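Local coordinates for protein phosphoglycerate dehydrogenase (Lactobacillus plantarum, PDB 3EVT) that probably catalyses the NAD-dependent oxidation of 3-phosphoglycerate to 3-phosphohydroxypyruvate, the first step of serine biosynthesis from that metabolite, at residues A[238-252]-A[264-278]. Numbering follows the deposited sequence.
Sequences MTALDHHQLSMAALD and PLWQRDDVLITPHIS
D252 turns its carboxylate into the loop that follows strand 271-273. D252 OD1 takes the backbone N of I277 on its syn lone pair, at 2.9 Å. D252 OD2 receives two bonds from one face of the carboxylate plane, from S278 N at 2.8 Å and from S278 OG. T274 OG1 also points at D252 OD1, but so close in the model that the bond is doubtful. CG anti to the backbone N (chi1 -170°) carries the carboxylate of D252 to the backbone N-H groups of I277 and S278.

Strands 248-251 and 271-273 run parallel, with 271-273 the outermost strand, within this chain, of the parallel sheet of the Rossmann-type NAD-binding domain. A249 O accepts from L272 N at 2.8 Å, and L251 N bonds L272 O. On the face that carries A249, V271 and L251, L241 of helix 234-242 sets its CD1 3.6 Å from V271 CG2, and L237 touches A249 and L251.

At the other end, R268 joins two aspartates. Its NE and NH1 bind D270 side-on, one nitrogen to each oxygen, with R268 NH1 to D270 OD2 at 2.8 Å and nearly straight (169°). R268 NH1 and R268 NH2 both reach D242 OD1, from above the carboxylate plane, R268 NH2 at 3.1 Å. M238 CA lies over one guanidinium face. A methionine in place of R268 would probably leave D242 and D270 without their shared positive partner. Beyond strand 271-273, Q120 of the second subunit bonds V271 O and I273 N.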
loop_
_atom_site.group_PDB
_atom_site.type_symbol
_atom_site.label_atom_id
_atom_site.label_comp_id
_atom_site.label_asym_id
_atom_site.label_seq_id
_atom_site.Cartn_x
_atom_site.Cartn_y
_atom_site.Cartn_z
ATOM N N MET A 238 -17.836 21.809 -5.766
ATOM C CA MET A 238 -17.087 23.037 -5.578
ATOM C C MET A 238 -17.569 23.830 -4.366
ATOM O O MET A 238 -16.739 24.376 -3.624
ATOM C CB MET A 238 -17.046 23.874 -6.860
ATOM C CG MET A 238 -16.138 23.228 -7.955
ATOM S SD MET A 238 -15.889 24.307 -9.375
ATOM C CE MET A 238 -17.514 24.061 -10.072
ATOM N N THR A 239 -18.888 23.843 -4.126
ATOM C CA THR A 239 -19.397 24.510 -2.937
ATOM C C THR A 239 -19.114 23.753 -1.609
ATOM O O THR A 239 -18.774 24.384 -0.593
ATOM C CB THR A 239 -20.863 25.101 -3.139
ATOM O OG1 THR A 239 -21.816 24.062 -3.157
ATOM C CG2 THR A 239 -20.981 25.831 -4.495
ATOM N N ALA A 240 -19.144 22.419 -1.636
ATOM C CA ALA A 240 -18.718 21.605 -0.461
ATOM C C ALA A 240 -17.257 21.846 -0.070
ATOM O O ALA A 240 -16.924 21.851 1.116
ATOM C CB ALA A 240 -18.919 20.144 -0.708
ATOM N N LEU A 241 -16.393 22.009 -1.069
ATOM C CA LEU A 241 -15.003 22.385 -0.846
ATOM C C LEU A 241 -14.896 23.814 -0.392
ATOM O O LEU A 241 -14.102 24.144 0.472
ATOM C CB LEU A 241 -14.195 22.187 -2.127
ATOM C CG LEU A 241 -14.040 20.715 -2.563
ATOM C CD1 LEU A 241 -13.698 20.584 -4.064
ATOM C CD2 LEU A 241 -13.016 19.961 -1.647
ATOM N N ASP A 242 -15.716 24.676 -0.953
ATOM C CA ASP A 242 -15.717 26.059 -0.498
ATOM C C ASP A 242 -16.036 26.176 0.988
ATOM O O ASP A 242 -15.363 26.922 1.703
ATOM C CB ASP A 242 -16.663 26.923 -1.340
ATOM C CG ASP A 242 -16.045 27.305 -2.653
ATOM O OD1 ASP A 242 -14.814 27.155 -2.792
ATOM O OD2 ASP A 242 -16.789 27.736 -3.544
ATOM N N HIS A 243 -17.043 25.431 1.449
ATOM C CA HIS A 243 -17.449 25.468 2.869
ATOM C C HIS A 243 -16.783 24.401 3.750
ATOM O O HIS A 243 -17.317 24.055 4.806
ATOM C CB HIS A 243 -18.970 25.333 2.981
ATOM C CG HIS A 243 -19.720 26.326 2.150
ATOM N ND1 HIS A 243 -20.979 26.079 1.643
ATOM C CD2 HIS A 243 -19.373 27.562 1.711
ATOM C CE1 HIS A 243 -21.383 27.125 0.940
ATOM N NE2 HIS A 243 -20.425 28.036 0.958
ATOM N N HIS A 244 -15.651 23.854 3.293
ATOM C CA HIS A 244 -14.897 22.863 4.030
ATOM C C HIS A 244 -15.733 21.726 4.520
ATOM O O HIS A 244 -15.495 21.244 5.628
ATOM C CB HIS A 244 -14.253 23.515 5.235
ATOM C CG HIS A 244 -13.580 24.801 4.902
ATOM N ND1 HIS A 244 -12.432 24.853 4.144
ATOM C CD2 HIS A 244 -13.915 26.086 5.170
ATOM C CE1 HIS A 244 -12.069 26.116 3.979
ATOM N NE2 HIS A 244 -12.959 26.886 4.580
ATOM N N GLN A 245 -16.729 21.311 3.746
ATOM C CA GLN A 245 -17.442 20.080 4.048
ATOM C C GLN A 245 -16.576 18.915 3.544
ATOM O O GLN A 245 -16.726 17.767 3.979
ATOM C CB GLN A 245 -18.816 20.067 3.359
ATOM C CG GLN A 245 -19.982 20.488 4.240
ATOM C CD GLN A 245 -21.244 20.935 3.440
ATOM O OE1 GLN A 245 -21.163 21.335 2.259
ATOM N NE2 GLN A 245 -22.416 20.869 4.097
ATOM N N LEU A 246 -15.694 19.234 2.597
ATOM C CA LEU A 246 -14.748 18.277 1.996
ATOM C C LEU A 246 -13.374 18.933 2.054
ATOM O O LEU A 246 -13.264 20.143 1.847
ATOM C CB LEU A 246 -15.095 18.015 0.526
ATOM C CG LEU A 246 -16.364 17.252 0.133
ATOM C CD1 LEU A 246 -16.354 16.897 -1.350
ATOM C CD2 LEU A 246 -16.526 15.987 0.953
ATOM N N SER A 247 -12.317 18.149 2.280
ATOM C CA SER A 247 -10.961 18.740 2.264
ATOM C C SER A 247 -10.326 18.802 0.861
ATOM O O SER A 247 -9.545 19.708 0.587
ATOM C CB SER A 247 -10.007 18.009 3.208
ATOM O OG SER A 247 -10.106 16.597 3.074
ATOM N N MET A 248 -10.665 17.857 -0.023
ATOM C CA MET A 248 -9.910 17.653 -1.274
ATOM C C MET A 248 -10.754 16.728 -2.151
ATOM O O MET A 248 -11.580 15.956 -1.625
ATOM C CB MET A 248 -8.556 16.941 -1.010
ATOM C CG MET A 248 -7.444 17.769 -0.409
ATOM S SD MET A 248 -6.611 19.049 -1.422
ATOM C CE MET A 248 -6.447 18.044 -2.858
ATOM N N ALA A 249 -10.531 16.784 -3.465
ATOM C CA ALA A 249 -11.121 15.790 -4.377
ATOM C C ALA A 249 -10.106 15.308 -5.415
ATOM O O ALA A 249 -9.160 16.021 -5.749
ATOM C CB ALA A 249 -12.308 16.339 -5.051
ATOM N N ALA A 250 -10.285 14.093 -5.903
ATOM C CA ALA A 250 -9.490 13.625 -7.040
ATOM C C ALA A 250 -10.473 13.028 -7.996
ATOM O O ALA A 250 -11.173 12.075 -7.671
ATOM C CB ALA A 250 -8.437 12.592 -6.615
ATOM N N LEU A 251 -10.573 13.609 -9.175
ATOM C CA LEU A 251 -11.548 13.055 -10.116
ATOM C C LEU A 251 -10.800 12.505 -11.312
ATOM O O LEU A 251 -10.099 13.240 -11.982
ATOM C CB LEU A 251 -12.554 14.121 -10.554
ATOM C CG LEU A 251 -13.082 15.036 -9.468
ATOM C CD1 LEU A 251 -13.814 16.240 -10.161
ATOM C CD2 LEU A 251 -14.004 14.220 -8.465
ATOM N N ASP A 252 -10.962 11.218 -11.570
ATOM C CA ASP A 252 -10.370 10.624 -12.758
ATOM C C ASP A 252 -11.377 10.558 -13.892
ATOM O O ASP A 252 -11.026 10.145 -14.995
ATOM C CB ASP A 252 -9.875 9.196 -12.483
ATOM C CG ASP A 252 -9.046 8.642 -13.636
ATOM O OD1 ASP A 252 -8.096 9.322 -14.094
ATOM O OD2 ASP A 252 -9.317 7.511 -14.068
ATOM N N PRO A 264 -13.839 25.556 -14.516
ATOM C CA PRO A 264 -13.224 26.137 -13.303
ATOM C C PRO A 264 -12.631 25.088 -12.344
ATOM O O PRO A 264 -11.732 25.417 -11.553
ATOM C CB PRO A 264 -14.354 26.989 -12.668
ATOM C CG PRO A 264 -15.646 26.619 -13.402
ATOM C CD PRO A 264 -15.292 25.822 -14.628
ATOM N N LEU A 265 -13.089 23.837 -12.448
ATOM C CA LEU A 265 -12.448 22.708 -11.720
ATOM C C LEU A 265 -10.935 22.655 -11.893
ATOM O O LEU A 265 -10.194 22.357 -10.944
ATOM C CB LEU A 265 -13.037 21.336 -12.125
ATOM C CG LEU A 265 -14.311 20.848 -11.452
ATOM C CD1 LEU A 265 -14.639 19.480 -11.960
ATOM C CD2 LEU A 265 -14.205 20.860 -9.885
ATOM N N TRP A 266 -10.466 22.920 -13.104
ATOM C CA TRP A 266 -9.005 22.899 -13.340
ATOM C C TRP A 266 -8.209 23.914 -12.519
ATOM O O TRP A 266 -7.055 23.657 -12.179
ATOM C CB TRP A 266 -8.653 23.193 -14.789
ATOM C CG TRP A 266 -9.045 22.164 -15.859
ATOM C CD1 TRP A 266 -10.081 22.268 -16.752
ATOM C CD2 TRP A 266 -8.342 20.944 -16.203
ATOM N NE1 TRP A 266 -10.062 21.188 -17.613
ATOM C CE2 TRP A 266 -9.010 20.369 -17.298
ATOM C CE3 TRP A 266 -7.206 20.302 -15.694
ATOM C CZ2 TRP A 266 -8.594 19.169 -17.893
ATOM C CZ3 TRP A 266 -6.787 19.108 -16.278
ATOM C CH2 TRP A 266 -7.503 18.538 -17.357
ATOM N N GLN A 267 -8.794 25.092 -12.288
ATOM C CA GLN A 267 -8.083 26.169 -11.600
ATOM C C GLN A 267 -8.010 25.987 -10.101
ATOM O O GLN A 267 -7.321 26.757 -9.462
ATOM C CB GLN A 267 -8.734 27.552 -11.847
ATOM C CG GLN A 267 -9.774 27.588 -12.944
ATOM C CD GLN A 267 -9.148 27.767 -14.335
ATOM O OE1 GLN A 267 -7.984 28.207 -14.447
ATOM N NE2 GLN A 267 -9.910 27.406 -15.402
ATOM N N ARG A 268 -8.712 24.999 -9.525
ATOM C CA ARG A 268 -8.622 24.765 -8.072
ATOM C C ARG A 268 -7.293 24.061 -7.680
ATOM O O ARG A 268 -6.771 23.222 -8.444
ATOM C CB ARG A 268 -9.806 23.947 -7.594
ATOM C CG ARG A 268 -11.149 24.216 -8.350
ATOM C CD ARG A 268 -12.258 24.806 -7.475
ATOM N NE ARG A 268 -12.190 24.503 -6.036
ATOM C CZ ARG A 268 -13.004 25.051 -5.117
ATOM N NH1 ARG A 268 -12.882 24.752 -3.824
ATOM N NH2 ARG A 268 -13.964 25.896 -5.488
ATOM N N ASP A 269 -6.745 24.426 -6.516
ATOM C CA ASP A 269 -5.625 23.699 -5.912
ATOM C C ASP A 269 -6.073 22.501 -5.061
ATOM O O ASP A 269 -5.247 21.775 -4.539
ATOM C CB ASP A 269 -4.775 24.645 -5.061
ATOM C CG ASP A 269 -3.906 25.563 -5.918
ATOM O OD1 ASP A 269 -3.794 25.324 -7.148
ATOM O OD2 ASP A 269 -3.304 26.506 -5.363
ATOM N N ASP A 270 -7.375 22.300 -4.937
ATOM C CA ASP A 270 -7.901 21.286 -4.039
ATOM C C ASP A 270 -8.666 20.203 -4.803
ATOM O O ASP A 270 -9.399 19.410 -4.196
ATOM C CB ASP A 270 -8.801 21.910 -2.949
ATOM C CG ASP A 270 -10.021 22.619 -3.523
ATOM O OD1 ASP A 270 -10.164 22.658 -4.756
ATOM O OD2 ASP A 270 -10.824 23.170 -2.738
ATOM N N VAL A 271 -8.497 20.187 -6.129
ATOM C CA VAL A 271 -9.087 19.122 -6.936
ATOM C C VAL A 271 -8.001 18.609 -7.865
ATOM O O VAL A 271 -7.335 19.419 -8.533
ATOM C CB VAL A 271 -10.334 19.594 -7.734
ATOM C CG1 VAL A 271 -10.942 18.452 -8.545
ATOM C CG2 VAL A 271 -11.365 20.159 -6.811
ATOM N N LEU A 272 -7.774 17.297 -7.879
ATOM C CA LEU A 272 -6.716 16.755 -8.738
ATOM C C LEU A 272 -7.385 16.082 -9.887
ATOM O O LEU A 272 -7.990 15.054 -9.692
ATOM C CB LEU A 272 -5.877 15.688 -8.009
ATOM C CG LEU A 272 -5.364 15.942 -6.579
ATOM C CD1 LEU A 272 -4.516 14.775 -5.972
ATOM C CD2 LEU A 272 -4.623 17.232 -6.526
ATOM N N ILE A 273 -7.265 16.636 -11.084
ATOM C CA ILE A 273 -7.934 16.086 -12.244
ATOM C C ILE A 273 -6.958 15.140 -12.917
ATOM O O ILE A 273 -5.822 15.535 -13.230
ATOM C CB ILE A 273 -8.317 17.231 -13.292
ATOM C CG1 ILE A 273 -9.088 18.346 -12.616
ATOM C CG2 ILE A 273 -9.152 16.658 -14.462
ATOM C CD1 ILE A 273 -10.489 17.914 -12.132
ATOM N N THR A 274 -7.359 13.898 -13.135
ATOM C CA THR A 274 -6.556 13.063 -13.977
ATOM C C THR A 274 -7.472 12.658 -15.108
ATOM O O THR A 274 -8.641 12.414 -14.885
ATOM C CB THR A 274 -5.981 11.795 -13.247
ATOM O OG1 THR A 274 -7.071 11.031 -12.701
ATOM C CG2 THR A 274 -5.045 12.222 -12.125
ATOM N N PRO A 275 -6.927 12.590 -16.337
ATOM C CA PRO A 275 -7.779 12.379 -17.504
ATOM C C PRO A 275 -8.169 10.949 -17.754
ATOM O O PRO A 275 -7.729 10.393 -18.745
ATOM C CB PRO A 275 -6.919 12.892 -18.659
ATOM C CG PRO A 275 -5.523 12.678 -18.239
ATOM C CD PRO A 275 -5.496 12.740 -16.697
ATOM N N HIS A 276 -9.017 10.375 -16.906
ATOM C CA HIS A 276 -9.518 8.995 -17.049
ATOM C C HIS A 276 -8.410 7.960 -17.267
ATOM O O HIS A 276 -8.559 7.029 -18.094
ATOM C CB HIS A 276 -10.545 8.878 -18.188
ATOM C CG HIS A 276 -11.605 7.840 -17.946
ATOM N ND1 HIS A 276 -12.933 8.037 -18.276
ATOM C CD2 HIS A 276 -11.535 6.595 -17.405
ATOM C CE1 HIS A 276 -13.634 6.963 -17.946
ATOM N NE2 HIS A 276 -12.808 6.072 -17.417
ATOM N N ILE A 277 -7.302 8.105 -16.551
ATOM C CA ILE A 277 -6.209 7.163 -16.729
ATOM C C ILE A 277 -6.211 5.961 -15.801
ATOM O O ILE A 277 -5.443 5.020 -16.025
ATOM C CB ILE A 277 -4.856 7.827 -16.542
ATOM C CG1 ILE A 277 -4.879 8.686 -15.278
ATOM C CG2 ILE A 277 -4.481 8.634 -17.785
ATOM C CD1 ILE A 277 -3.550 9.302 -14.966
ATOM N N SER A 278 -7.030 5.971 -14.755
ATOM C CA SER A 278 -6.768 5.048 -13.626
ATOM C C SER A 278 -6.763 3.590 -14.035
ATOM O O SER A 278 -6.056 2.781 -13.437
ATOM C CB SER A 278 -7.762 5.247 -12.465
ATOM O OG SER A 278 -9.080 4.910 -12.860
#